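Local coordinates for protein invasin (PDB 1P9H) that binds collagen as a trimeric outer-membrane adhesin of Yersinia enterocolitica, promoting attachment to and invasion of eukaryotic cells, at the interface of chains A and B. Coordinates in Å, arbitrary orientation; residue numbers count along the deposited sequence, not the author numbering. Chains: chain A/B, Invasin.

Contact 1: the interface of chains A and B. Residues chain A 86-87, 100-102, 115; chain B 102-103, 115-117.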
# COMPACT_ATOMS: atom_id res chain seq x y z
N VAL A 86 -12.33 -5.76 1.06
CA VAL A 86 -12.43 -4.33 0.83
C VAL A 86 -11.98 -3.99 -0.59
O VAL A 86 -10.87 -4.33 -0.98
CB VAL A 86 -11.55 -3.55 1.83
CG1 VAL A 86 -11.70 -2.05 1.60
CG2 VAL A 86 -11.93 -3.92 3.26
N ALA A 87 -12.85 -3.33 -1.34
CA ALA A 87 -12.53 -2.94 -2.71
C ALA A 87 -12.93 -1.50 -2.95
O ALA A 87 -14.10 -1.15 -2.85
CB ALA A 87 -13.26 -3.85 -3.69
N VAL A 100 -7.97 -7.22 -0.13
CA VAL A 100 -8.08 -5.77 -0.17
C VAL A 100 -7.54 -5.27 -1.50
O VAL A 100 -6.48 -5.70 -1.96
CB VAL A 100 -7.32 -5.07 0.99
CG1 VAL A 100 -7.78 -5.63 2.33
CG2 VAL A 100 -5.82 -5.22 0.82
N THR A 101 -8.30 -4.38 -2.13
CA THR A 101 -7.90 -3.80 -3.41
C THR A 101 -8.16 -2.31 -3.37
O THR A 101 -9.17 -1.85 -2.83
CB THR A 101 -8.70 -4.41 -4.59
OG1 THR A 101 -10.10 -4.29 -4.33
CG2 THR A 101 -8.33 -5.86 -4.79
N TYR A 102 -7.24 -1.54 -3.95
CA TYR A 102 -7.38 -0.09 -3.97
C TYR A 102 -6.88 0.45 -5.30
O TYR A 102 -5.69 0.37 -5.59
CB TYR A 102 -6.55 0.50 -2.82
CG TYR A 102 -6.81 1.96 -2.54
CD1 TYR A 102 -5.86 2.94 -2.82
CD2 TYR A 102 -8.00 2.36 -1.94
CE1 TYR A 102 -6.08 4.28 -2.52
CE2 TYR A 102 -8.24 3.69 -1.63
CZ TYR A 102 -7.28 4.64 -1.91
OH TYR A 102 -7.51 5.96 -1.57
N ILE A 115 -2.69 -2.78 -4.62
CA ILE A 115 -2.78 -1.33 -4.52
C ILE A 115 -2.26 -0.66 -5.79
O ILE A 115 -1.10 -0.86 -6.17
CB ILE A 115 -1.95 -0.81 -3.33
CG1 ILE A 115 -2.30 -1.59 -2.06
CG2 ILE A 115 -2.19 0.68 -3.13
CD1 ILE A 115 -3.75 -1.47 -1.62
N TYR B 102 -5.73 -0.02 6.12
CA TYR B 102 -6.64 -0.47 5.08
C TYR B 102 -6.75 -1.98 5.10
O TYR B 102 -5.78 -2.68 4.82
CB TYR B 102 -6.11 -0.01 3.72
CG TYR B 102 -7.07 -0.14 2.57
CD1 TYR B 102 -6.87 -1.09 1.57
CD2 TYR B 102 -8.17 0.71 2.47
CE1 TYR B 102 -7.75 -1.18 0.48
CE2 TYR B 102 -9.05 0.63 1.40
CZ TYR B 102 -8.83 -0.31 0.41
OH TYR B 102 -9.69 -0.36 -0.67
N GLY B 103 -7.94 -2.48 5.45
CA GLY B 103 -8.14 -3.92 5.51
C GLY B 103 -8.78 -4.36 6.81
O GLY B 103 -8.70 -3.67 7.83
N ILE B 115 -1.43 -1.98 5.51
CA ILE B 115 -2.29 -2.34 4.38
C ILE B 115 -2.44 -3.86 4.28
O ILE B 115 -1.44 -4.57 4.13
CB ILE B 115 -1.70 -1.82 3.06
CG1 ILE B 115 -1.34 -0.33 3.18
CG2 ILE B 115 -2.68 -2.04 1.92
CD1 ILE B 115 -2.53 0.57 3.49
N GLY B 116 -3.68 -4.34 4.34
CA GLY B 116 -3.93 -5.76 4.26
C GLY B 116 -4.66 -6.24 5.50
O GLY B 116 -4.51 -5.65 6.57
N ALA B 117 -5.46 -7.29 5.36
CA ALA B 117 -6.17 -7.80 6.52
C ALA B 117 -5.15 -8.25 7.56
O ALA B 117 -4.14 -8.87 7.21
CB ALA B 117 -7.07 -8.96 6.12
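The phenol hydroxyl OH of B:Tyr102 donates a hydrogen bond of 2.7 Å to the backbone carbonyl O of A:Thr101, joining two copies of the left-handed parallel beta-roll that forms the YadA head. The acceptor lies at the edge of the phenol, in its plane, whereas the hydroxyl stands 40° out of the carbonyl plane, above it and not on a lone pair. CG of B:Tyr102 stands anti to its backbone N (chi1 -168°), which carries the ring across to strand 100-102 of chain A. A tyrosine suits this place because one long, rigid side chain brings both a flat apolar surface and a polar tip.

A:Tyr102 brings its edge down over one face of this ring, the planes turned 71° apart, with CD2 of A:Tyr102 3.6 Å from CZ of B:Tyr102. In the trimer each Tyr102 plays both parts, reaching one neighbour's carbonyl with its hydroxyl and giving its edge to a ring from the other. From strand 86-88, methyl CG1 of A:Val86 comes to the opposite face, near the hydroxyl end, 3.6 Å from CZ of B:Tyr102, sandwiching the ring.

Nearer the backbone of chain B, CG1 of A:Val100 rests 3.6 Å from CA of B:Gly103, where the lack of a side chain permits close approach; CG2 faces CA of B:Gly116. On strand 113-115, the tip methyl CD1 of A:Ile115 meets the branch methyl CG2 of B:Ile115 at 3.7 Å.

Contact 2: the interface of chains A and B. Residues chain A 170-173, 181; chain B 181-184.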
# COMPACT_ATOMS: atom_id res chain seq x y z
N VAL A 170 14.36 -12.93 -5.23
CA VAL A 170 14.04 -11.51 -5.16
C VAL A 170 14.73 -10.89 -6.37
O VAL A 170 15.95 -10.97 -6.50
CB VAL A 170 14.62 -10.84 -3.89
CG1 VAL A 170 14.33 -9.34 -3.92
CG2 VAL A 170 14.01 -11.46 -2.64
N SER A 171 13.94 -10.29 -7.26
CA SER A 171 14.52 -9.66 -8.43
C SER A 171 14.44 -8.15 -8.33
O SER A 171 13.40 -7.59 -7.97
CB SER A 171 13.77 -10.08 -9.70
OG SER A 171 14.21 -9.28 -10.79
N ILE A 172 15.55 -7.48 -8.63
CA ILE A 172 15.57 -6.03 -8.60
C ILE A 172 15.81 -5.48 -10.01
O ILE A 172 16.29 -4.36 -10.18
CB ILE A 172 16.65 -5.47 -7.63
CG1 ILE A 172 18.05 -6.00 -7.99
CG2 ILE A 172 16.30 -5.85 -6.20
CD1 ILE A 172 19.16 -5.37 -7.16
N GLY A 173 15.46 -6.27 -11.02
CA GLY A 173 15.64 -5.83 -12.39
C GLY A 173 14.90 -6.69 -13.39
O GLY A 173 14.02 -7.48 -13.03
N LEU A 181 22.89 -2.42 -5.93
CA LEU A 181 22.31 -2.38 -4.59
C LEU A 181 23.29 -1.57 -3.74
O LEU A 181 24.45 -1.94 -3.62
CB LEU A 181 22.15 -3.79 -4.02
CG LEU A 181 21.62 -3.89 -2.59
CD1 LEU A 181 20.25 -3.24 -2.50
CD2 LEU A 181 21.55 -5.35 -2.18
N LEU B 181 19.11 -13.29 -4.79
CA LEU B 181 18.83 -11.93 -5.24
C LEU B 181 19.33 -11.85 -6.67
O LEU B 181 20.51 -12.09 -6.94
CB LEU B 181 19.57 -10.92 -4.36
CG LEU B 181 19.43 -9.45 -4.76
CD1 LEU B 181 17.96 -9.04 -4.74
CD2 LEU B 181 20.24 -8.58 -3.81
N THR B 182 18.43 -11.52 -7.60
CA THR B 182 18.78 -11.46 -9.01
C THR B 182 18.72 -10.10 -9.70
O THR B 182 18.12 -9.16 -9.19
CB THR B 182 17.88 -12.42 -9.80
OG1 THR B 182 16.55 -11.89 -9.82
CG2 THR B 182 17.85 -13.78 -9.13
N HIS B 183 19.34 -10.05 -10.88
CA HIS B 183 19.40 -8.84 -11.70
C HIS B 183 20.15 -7.73 -10.99
O HIS B 183 19.76 -6.55 -11.05
CB HIS B 183 17.98 -8.40 -12.08
CG HIS B 183 17.21 -9.44 -12.83
ND1 HIS B 183 17.25 -9.55 -14.21
CD2 HIS B 183 16.39 -10.43 -12.40
CE1 HIS B 183 16.50 -10.57 -14.59
NE2 HIS B 183 15.97 -11.12 -13.51
N LEU B 184 21.24 -8.11 -10.34
CA LEU B 184 22.09 -7.19 -9.60
C LEU B 184 23.28 -6.77 -10.46
O LEU B 184 24.05 -7.61 -10.92
CB LEU B 184 22.61 -7.87 -8.33
CG LEU B 184 23.64 -7.08 -7.51
CD1 LEU B 184 22.97 -5.89 -6.84
CD2 LEU B 184 24.26 -8.00 -6.46
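Backbone N of B:Thr182 donates to the carbonyl O of A:Val170 at 2.8 Å, and backbone N of A:Ile172 donates to the carbonyl O of B:Thr182 at 3.1 Å. Together they pair strand 169-171 of chain A with strand 180-182 of chain B in parallel, so the YadA head continues its beta pairing from one subunit into the next.

The tightly packed part is aliphatic. Methyl CD1 of B:Leu181 comes within 3.7 Å of CG1 of A:Val170 and also touches CG2 of A:Ile172, which follows directly on strand 169-171. Branched aliphatic side chains suit this place because each offers methyls in two directions. The other methyl of B:Leu181, CD2, meets CD2 of A:Leu181 at 3.8 Å, where the two side chains cross at a slant. CG1 of A:Ile172 lies between its backbone N and carbonyl carbon (chi1 57°), and from there the side chain lies alongside B:Leu184, both pointing the same way, with their CD1 methyls in contact. CD1 of B:Leu184 also reaches CB of A:Leu181 at 3.6 Å.

The polar flank is looser in its bonding, although its groups touch as closely. The hydroxyl OG1 of B:Thr182 makes at most a weak bond to the A:Val170 carbonyl already used by its own backbone N. Beyond it, the imidazole of B:His183 turns one face toward the carbonyl O of A:Gly173, which stands 3.7 Å above the ring plane, toward its rim. A:Gly173 has no side chain, and its CA can approach CB of B:His183 to 3.5 Å. Hydroxyl OG of A:Ser171 accepts a bond from N of A:Gly173 at 3.3 Å, which probably steadies the loop at A:Gly173, beside the histidine. By fastening backbone to backbone between subunits, the site ties the trimer together where the head approaches the coiled-coil stalk.

The centres of contact 1 and contact 2 lie about 27 Å apart along the head, and they share no residues. Contact 1 joins the rolls midway, on strands 100-102 and 113-115 of both chains, with strand 86-88 of chain A, mainly through side chains, whereas contact 2 uses strands 169-171 and 180-182, closer to helix 196-204, and links the chains by backbone pairing. In both, the same position enters from each subunit in a different role, as A:Tyr102 and B:Tyr102, and A:Leu181 and B:Leu181, show. Such unequal pairing fits a homotrimer, in which each chain can offer one surface to one neighbour and another to the next. The separated contacts probably keep the three rolls aligned.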